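PDB 5KLE: carbohydrate binding module E1 from Uncultured bacterium, which binds cello-oligosaccharides such as cellopentaose and, as a carbohydrate-binding module, probably directs attached enzymes to cellulose. Local coordinates for residues Phe13-Lys19 with Asp29-Tyr33; Thr39-Trp45 with Asn91-Trp97. All coordinates share one frame; numbering follows the deposited sequence. Where two conformers were deposited one is given.

In the fold
Interactions 1 and 2 lie in the two different sheets of an all-beta module, with centres about 12 Å apart. Interaction 1 joins strand 15-16 to strand 30-35 at an edge of the mixed sheet. Interaction 2 joins strands 40-44 and 90-96, the inner pair of the antiparallel sheet that carries the glycan. Along the chain they come in series: interaction 1 closes before interaction 2 opens, and strand 40-44 directly follows strand 30-35. The two contacts also touch. I31 packs on F94 between the sheets, Y33 OH probably hydrogen-bonds N96, and K19 forms a salt bridge with D95. Strand 30-35 and the loop at K19 are thereby tied to strand 90-96, which holds K93 and leads to W97.

Interaction 1: residues Phe13-Lys19 with Asp29-Tyr33; sequences FNKTAAK and DCIKY
N14 and K15 both reach D29, one to each carboxylate oxygen. N14 ND2 gives an almost straight bond to D29 OD1 (3.0 Å), which it meets from above the carboxylate plane. K15 NZ forms a salt bridge with D29 OD2 at 2.8 Å, on its syn side but tilted out of the carboxylate plane. The amide of N14 works at both ends, because its OD1 accepts C30 N at 2.9 Å. CG of N14 sits between the backbone N and the carbonyl carbon (chi1 69°), which folds the amide back over the start of strand 30-35. In return C30 O takes N14 N. Beyond this, the chains run as a short parallel beta ladder at the edge of the mixed sheet: K32 N binds K15 O, and K32 O receives A17 N at 2.9 Å. The F13 ring lies over K32, with K32 CB 4.2 Å from the ring centroid in a CH-pi contact. On the other side of the ladder A17 CB rests on I31 CG2 (3.7 Å). A17 O and K19 N lie at the edge of the Y33 ring. In the second shell V26 N also binds D29 OD2, and S24 O takes K15 NZ. C30 is fixed by its disulfide to C8.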
loop_
_atom_site.group_PDB
_atom_site.type_symbol
_atom_site.label_atom_id
_atom_site.label_comp_id
_atom_site.label_asym_id
_atom_site.label_seq_id
_atom_site.Cartn_x
_atom_site.Cartn_y
_atom_site.Cartn_z
ATOM N N PHE A 13 9.240 7.428 4.557
ATOM C CA PHE A 13 8.544 6.151 4.673
ATOM C C PHE A 13 8.933 5.476 5.988
ATOM O O PHE A 13 10.098 5.524 6.424
ATOM C CB PHE A 13 8.854 5.242 3.466
ATOM C CG PHE A 13 10.300 4.825 3.341
ATOM C CD1 PHE A 13 11.231 5.661 2.698
ATOM C CD2 PHE A 13 10.737 3.617 3.860
ATOM C CE1 PHE A 13 12.562 5.267 2.552
ATOM C CE2 PHE A 13 12.067 3.227 3.743
ATOM C CZ PHE A 13 12.978 4.042 3.095
ATOM N N ASN A 14 7.946 4.872 6.652
ATOM C CA ASN A 14 8.187 4.267 7.952
ATOM C C ASN A 14 8.181 2.749 7.950
ATOM O O ASN A 14 8.551 2.152 8.975
ATOM C CB ASN A 14 7.201 4.813 9.015
ATOM C CG ASN A 14 5.764 4.354 8.801
ATOM O OD1 ASN A 14 5.322 4.109 7.663
ATOM N ND2 ASN A 14 5.016 4.257 9.900
ATOM N N LYS A 15 7.843 2.119 6.828
ATOM C CA LYS A 15 7.868 0.667 6.689
ATOM C C LYS A 15 8.281 0.311 5.269
ATOM O O LYS A 15 8.048 1.088 4.337
ATOM C CB LYS A 15 6.489 0.065 6.996
ATOM C CG LYS A 15 6.046 0.252 8.476
ATOM C CD LYS A 15 4.640 -0.282 8.735
ATOM C CE LYS A 15 4.354 -0.194 10.237
ATOM N NZ LYS A 15 2.906 -0.528 10.588
ATOM N N THR A 16 8.850 -0.884 5.095
ATOM C CA THR A 16 9.210 -1.409 3.776
ATOM C C THR A 16 8.554 -2.771 3.576
ATOM O O THR A 16 8.762 -3.687 4.388
ATOM C CB THR A 16 10.732 -1.517 3.630
ATOM O OG1 THR A 16 11.347 -0.220 3.774
ATOM C CG2 THR A 16 11.101 -2.079 2.261
ATOM N N ALA A 17 7.774 -2.910 2.489
ATOM C CA ALA A 17 7.097 -4.185 2.212
ATOM C C ALA A 17 7.990 -5.056 1.351
ATOM O O ALA A 17 8.643 -4.581 0.414
ATOM C CB ALA A 17 5.787 -3.928 1.462
ATOM N N ALA A 18 7.984 -6.361 1.647
ATOM C CA ALA A 18 8.604 -7.364 0.785
ATOM C C ALA A 18 7.537 -8.097 -0.013
ATOM O O ALA A 18 6.436 -8.347 0.497
ATOM C CB ALA A 18 9.410 -8.370 1.604
ATOM N N LYS A 19 7.866 -8.425 -1.271
ATOM C CA LYS A 19 6.912 -9.057 -2.188
ATOM C C LYS A 19 6.276 -10.283 -1.553
ATOM O O LYS A 19 6.977 -11.239 -1.179
ATOM C CB LYS A 19 7.634 -9.450 -3.491
ATOM C CG LYS A 19 6.750 -10.089 -4.542
ATOM C CD LYS A 19 7.611 -10.354 -5.777
ATOM C CE LYS A 19 6.813 -10.868 -6.987
ATOM N NZ LYS A 19 6.082 -12.132 -6.700
ATOM N N ASP A 29 0.392 5.116 7.796
ATOM C CA ASP A 29 1.677 4.537 7.409
ATOM C C ASP A 29 2.041 4.952 5.984
ATOM O O ASP A 29 1.171 5.262 5.168
ATOM C CB ASP A 29 1.601 2.997 7.448
ATOM C CG ASP A 29 1.757 2.399 8.849
ATOM O OD1 ASP A 29 2.228 3.082 9.793
ATOM O OD2 ASP A 29 1.407 1.201 8.977
ATOM N N CYS A 30 3.350 4.968 5.696
ATOM C CA CYS A 30 3.916 5.285 4.387
ATOM C C CYS A 30 4.878 4.155 4.036
ATOM O O CYS A 30 5.953 4.045 4.650
ATOM C CB CYS A 30 4.653 6.622 4.469
ATOM S SG CYS A 30 5.513 7.034 2.906
ATOM N N ILE A 31 4.471 3.293 3.096
ATOM C CA ILE A 31 5.138 2.019 2.831
ATOM C C ILE A 31 5.970 2.159 1.558
ATOM O O ILE A 31 5.435 2.538 0.498
ATOM C CB ILE A 31 4.103 0.899 2.608
ATOM C CG1 ILE A 31 3.002 0.919 3.669
ATOM C CG2 ILE A 31 4.826 -0.493 2.498
ATOM C CD1 ILE A 31 3.510 0.712 4.977
ATOM N N LYS A 32 7.245 1.759 1.606
ATOM C CA LYS A 32 8.060 1.630 0.404
ATOM C C LYS A 32 7.873 0.217 -0.147
ATOM O O LYS A 32 7.954 -0.760 0.606
ATOM C CB LYS A 32 9.537 1.826 0.744
ATOM C CG LYS A 32 10.477 1.721 -0.465
ATOM C CD LYS A 32 11.954 1.809 -0.051
ATOM C CE LYS A 32 12.872 1.719 -1.251
ATOM N NZ LYS A 32 14.275 2.063 -0.809
ATOM N N TYR A 33 7.649 0.111 -1.458
ATOM C CA TYR A 33 7.575 -1.200 -2.110
ATOM C C TYR A 33 8.200 -1.088 -3.490
ATOM O O TYR A 33 7.763 -0.253 -4.295
ATOM C CB TYR A 33 6.117 -1.668 -2.261
ATOM C CG TYR A 33 5.994 -3.017 -2.931
ATOM C CD1 TYR A 33 6.511 -4.156 -2.324
ATOM C CD2 TYR A 33 5.394 -3.163 -4.195
ATOM C CE1 TYR A 33 6.438 -5.397 -2.950
ATOM C CE2 TYR A 33 5.300 -4.428 -4.834
ATOM C CZ TYR A 33 5.843 -5.535 -4.203
ATOM O OH TYR A 33 5.776 -6.802 -4.759
#

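Interaction 2: residues Thr39-Trp45 with Asn91-Trp97; sequences TLQIGSW and NVKFDNW. With BGC (beta-D-glucopyranose), chain B; BGC (beta-D-glucopyranose), chain C; BGC (beta-D-glucopyranose), chain D.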
loop_
_atom_site.group_PDB
_atom_site.type_symbol
_atom_site.label_atom_id
_atom_site.label_comp_id
_atom_site.label_asym_id
_atom_site.label_seq_id
_atom_site.Cartn_x
_atom_site.Cartn_y
_atom_site.Cartn_z
ATOM N N THR A 39 1.941 -6.018 -12.695
ATOM C CA THR A 39 0.858 -5.188 -12.178
ATOM C C THR A 39 0.790 -5.320 -10.661
ATOM O O THR A 39 0.759 -6.441 -10.130
ATOM C CB THR A 39 -0.488 -5.575 -12.789
ATOM O OG1 THR A 39 -0.410 -5.425 -14.217
ATOM C CG2 THR A 39 -1.599 -4.694 -12.250
ATOM N N LEU A 40 0.764 -4.175 -9.975
ATOM C CA LEU A 40 0.712 -4.157 -8.503
ATOM C C LEU A 40 -0.596 -4.761 -7.982
ATOM O O LEU A 40 -1.670 -4.542 -8.551
ATOM C CB LEU A 40 0.834 -2.707 -8.008
ATOM C CG LEU A 40 0.707 -2.477 -6.502
ATOM C CD1 LEU A 40 1.989 -2.996 -5.828
ATOM C CD2 LEU A 40 0.514 -0.982 -6.173
ATOM N N GLN A 41 -0.501 -5.509 -6.880
ATOM C CA GLN A 41 -1.642 -6.120 -6.194
ATOM C C GLN A 41 -1.508 -5.820 -4.695
ATOM O O GLN A 41 -0.402 -5.919 -4.137
ATOM C CB GLN A 41 -1.604 -7.654 -6.397
ATOM C CG GLN A 41 -1.272 -8.108 -7.820
ATOM C CD GLN A 41 -2.404 -7.929 -8.825
ATOM O OE1 GLN A 41 -3.591 -7.948 -8.452
ATOM N NE2 GLN A 41 -2.052 -7.828 -10.104
ATOM N N ILE A 42 -2.622 -5.435 -4.043
ATOM C CA ILE A 42 -2.685 -5.160 -2.595
ATOM C C ILE A 42 -3.739 -6.096 -2.017
ATOM O O ILE A 42 -4.888 -6.078 -2.481
ATOM C CB ILE A 42 -3.038 -3.697 -2.278
ATOM C CG1 ILE A 42 -1.993 -2.766 -2.902
ATOM C CG2 ILE A 42 -3.190 -3.542 -0.742
ATOM C CD1 ILE A 42 -2.356 -1.276 -2.793
ATOM N N GLY A 43 -3.353 -6.920 -1.036
ATOM C CA GLY A 43 -4.252 -7.944 -0.492
ATOM C C GLY A 43 -4.348 -7.966 1.020
ATOM O O GLY A 43 -3.344 -7.820 1.724
ATOM N N SER A 44 -5.574 -8.187 1.529
ATOM C CA SER A 44 -5.748 -8.370 2.964
ATOM C C SER A 44 -6.968 -9.238 3.201
ATOM O O SER A 44 -7.940 -9.177 2.437
ATOM C CB SER A 44 -5.946 -7.027 3.673
ATOM O OG SER A 44 -6.104 -7.201 5.081
ATOM N N TRP A 45 -6.935 -9.987 4.307
ATOM C CA TRP A 45 -7.991 -10.933 4.669
ATOM C C TRP A 45 -8.489 -10.675 6.093
ATOM O O TRP A 45 -9.246 -11.498 6.656
ATOM C CB TRP A 45 -7.568 -12.400 4.430
ATOM C CG TRP A 45 -7.439 -12.617 2.961
ATOM C CD1 TRP A 45 -8.380 -13.143 2.138
ATOM C CD2 TRP A 45 -6.319 -12.262 2.130
ATOM N NE1 TRP A 45 -7.928 -13.128 0.835
ATOM C CE2 TRP A 45 -6.667 -12.582 0.806
ATOM C CE3 TRP A 45 -5.069 -11.688 2.380
ATOM C CZ2 TRP A 45 -5.798 -12.365 -0.272
ATOM C CZ3 TRP A 45 -4.203 -11.461 1.304
ATOM C CH2 TRP A 45 -4.586 -11.774 -0.002
ATOM N N ASN A 91 -3.582 -6.897 8.673
ATOM C CA ASN A 91 -2.435 -7.514 7.994
ATOM C C ASN A 91 -2.629 -7.397 6.484
ATOM O O ASN A 91 -3.658 -7.828 5.947
ATOM C CB ASN A 91 -2.289 -8.991 8.361
ATOM C CG ASN A 91 -1.832 -9.194 9.778
ATOM O OD1 ASN A 91 -1.139 -8.348 10.361
ATOM N ND2 ASN A 91 -2.153 -10.363 10.326
ATOM N N VAL A 92 -1.617 -6.862 5.797
ATOM C CA VAL A 92 -1.711 -6.590 4.365
ATOM C C VAL A 92 -0.460 -7.125 3.693
ATOM O O VAL A 92 0.599 -7.217 4.323
ATOM C CB VAL A 92 -1.881 -5.074 4.113
ATOM C CG1 VAL A 92 -0.601 -4.327 4.457
ATOM C CG2 VAL A 92 -2.308 -4.810 2.668
ATOM N N LYS A 93 -0.577 -7.504 2.405
ATOM C CA LYS A 93 0.618 -7.774 1.597
ATOM C C LYS A 93 0.538 -7.089 0.246
ATOM O O LYS A 93 -0.547 -6.866 -0.291
ATOM C CB LYS A 93 0.953 -9.255 1.430
ATOM C CG LYS A 93 -0.192 -10.108 0.938
ATOM C CD LYS A 93 0.320 -11.547 0.893
ATOM C CE LYS A 93 -0.752 -12.554 0.691
ATOM N NZ LYS A 93 -0.141 -13.944 0.688
ATOM N N PHE A 94 1.713 -6.706 -0.258
ATOM C CA PHE A 94 1.867 -6.157 -1.599
ATOM C C PHE A 94 2.571 -7.198 -2.466
ATOM O O PHE A 94 3.468 -7.903 -1.997
ATOM C CB PHE A 94 2.724 -4.880 -1.589
ATOM C CG PHE A 94 2.144 -3.732 -0.779
ATOM C CD1 PHE A 94 0.824 -3.735 -0.319
ATOM C CD2 PHE A 94 2.946 -2.642 -0.480
ATOM C CE1 PHE A 94 0.308 -2.650 0.448
ATOM C CE2 PHE A 94 2.445 -1.557 0.260
ATOM C CZ PHE A 94 1.120 -1.563 0.727
ATOM N N ASP A 95 2.159 -7.297 -3.741
ATOM C CA ASP A 95 2.716 -8.273 -4.675
ATOM C C ASP A 95 2.617 -7.679 -6.080
ATOM O O ASP A 95 2.128 -6.554 -6.268
ATOM C CB ASP A 95 1.977 -9.629 -4.539
ATOM C CG ASP A 95 2.862 -10.859 -4.846
ATOM O OD1 ASP A 95 3.765 -10.800 -5.704
ATOM O OD2 ASP A 95 2.617 -11.934 -4.232
ATOM N N ASN A 96 3.074 -8.436 -7.076
ATOM C CA ASN A 96 3.011 -7.969 -8.452
ATOM C C ASN A 96 3.116 -9.184 -9.343
ATOM O O ASN A 96 3.889 -10.111 -9.050
ATOM C CB ASN A 96 4.114 -6.931 -8.794
ATOM C CG ASN A 96 5.521 -7.440 -8.516
ATOM O OD1 ASN A 96 5.969 -7.392 -7.380
ATOM N ND2 ASN A 96 6.222 -7.909 -9.544
ATOM N N TRP A 97 2.327 -9.188 -10.414
ATOM C CA TRP A 97 2.371 -10.270 -11.399
ATOM C C TRP A 97 1.691 -9.874 -12.695
ATOM O O TRP A 97 1.133 -8.781 -12.779
ATOM C CB TRP A 97 1.759 -11.580 -10.857
ATOM C CG TRP A 97 0.301 -11.478 -10.415
ATOM C CD1 TRP A 97 -0.799 -11.336 -11.227
ATOM C CD2 TRP A 97 -0.201 -11.554 -9.076
ATOM N NE1 TRP A 97 -1.951 -11.319 -10.469
ATOM C CE2 TRP A 97 -1.617 -11.452 -9.148
ATOM C CE3 TRP A 97 0.402 -11.705 -7.814
ATOM C CZ2 TRP A 97 -2.431 -11.478 -8.017
ATOM C CZ3 TRP A 97 -0.412 -11.748 -6.689
ATOM C CH2 TRP A 97 -1.817 -11.636 -6.790
ATOM O OXT TRP A 97 1.693 -10.655 -13.685
HETATM C C2 BGC B . -3.307 -15.304 -0.909
HETATM C C3 BGC B . -3.457 -15.888 0.464
HETATM C C4 BGC B . -4.931 -15.914 0.861
HETATM C C5 BGC B . -5.714 -16.633 -0.155
HETATM C C6 BGC B . -7.200 -16.469 0.046
HETATM C C1 BGC B . -4.192 -16.069 -1.890
HETATM O O2 BGC B . -1.942 -15.352 -1.296
HETATM O O3 BGC B . -2.700 -15.103 1.367
HETATM O O4 BGC B . -5.098 -16.600 2.008
HETATM O O5 BGC B . -5.484 -16.124 -1.440
HETATM O O6 BGC B . -7.845 -16.849 -1.121
HETATM C C2 BGC C . 0.889 -15.412 -10.010
HETATM C C3 BGC C . 0.002 -15.995 -8.936
HETATM C C4 BGC C . -1.401 -15.337 -8.986
HETATM C C5 BGC C . -1.920 -15.401 -10.402
HETATM C C6 BGC C . -3.202 -14.689 -10.850
HETATM C C1 BGC C . 0.209 -15.486 -11.380
HETATM O O2 BGC C . 2.102 -16.125 -10.064
HETATM O O3 BGC C . 0.684 -15.885 -7.685
HETATM O O4 BGC C . -2.193 -16.074 -8.113
HETATM O O5 BGC C . -1.007 -14.876 -11.335
HETATM O O6 BGC C . -3.333 -14.925 -12.222
HETATM C C2 BGC D . -6.448 -16.815 3.867
HETATM C C3 BGC D . -6.719 -16.140 5.246
HETATM C C4 BGC D . -5.454 -15.698 5.857
HETATM C C5 BGC D . -4.567 -14.880 4.897
HETATM C C6 BGC D . -3.290 -14.599 5.636
HETATM C C1 BGC D . -5.568 -15.902 3.053
HETATM O O2 BGC D . -7.534 -17.150 3.061
HETATM O O3 BGC D . -7.104 -17.132 6.151
HETATM O O4 BGC D . -5.633 -15.005 7.071
HETATM O O5 BGC D . -4.394 -15.664 3.748
HETATM O O6 BGC D . -2.258 -14.314 4.684
HETATM O O HOH W 1 -4.440 -10.450 5.758
#
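The backbones of T39-W45 and N91-W97 form an antiparallel ladder. Q41 with D95 and G43 with K93 are its hydrogen-bonded pairs, each closed by two bonds of 2.9 Å. T39 and W97 bond in the same two-way manner at the C-terminus. T39 O there accepts W97 N and Q41 NE2 from opposite faces of its plane, while Q41 OE1 is hydrogen-bonded to T70 OG1. S44 OG gives a further bond to N91 O at 2.7 Å, and a water bridges W45 N to the same oxygen.

Stacking contacts lie on the sugar-binding face. The Q41 amide lies flat on the W97 indole, their planes 2° apart, and Q41 CG stands 3.5 Å from the centroid of the six-membered ring. The bend at chi2 (-74°) lays the amide along the ring. The opposite indole face carries glucose C, with its C4 over the ring centre. W45 offers one face to two sugars, glucose B and glucose D. With an alanine at W45, both sugars would probably lose the indole they stack on, and K93 CE its neighbour.

K93 supplies part of the polar grip; E22 OE1 also hydrogen-bonds the glycan. The extended K93 chain passes W45, CE 3.7 Å from CZ3. Its NZ hydrogen-bonds O3 (2.9 Å) and O2 (3.0 Å) of glucose B. Such a row of tryptophans with a polar grip is a familiar way for carbohydrate-binding modules to hold a glucan chain.

Apolar contacts lie on the other face of the sheet. I42 CG2 touches V92 CG2 at 3.7 Å, and I42 lies beside F94.

Strand 67-71 flanks strand 40-44, and its W68 meets W45 and W97 edge-to-face. Strand 23-25 flanks strand 90-96, while L40 and F94 pack against strand 30-35 of the mixed sheet.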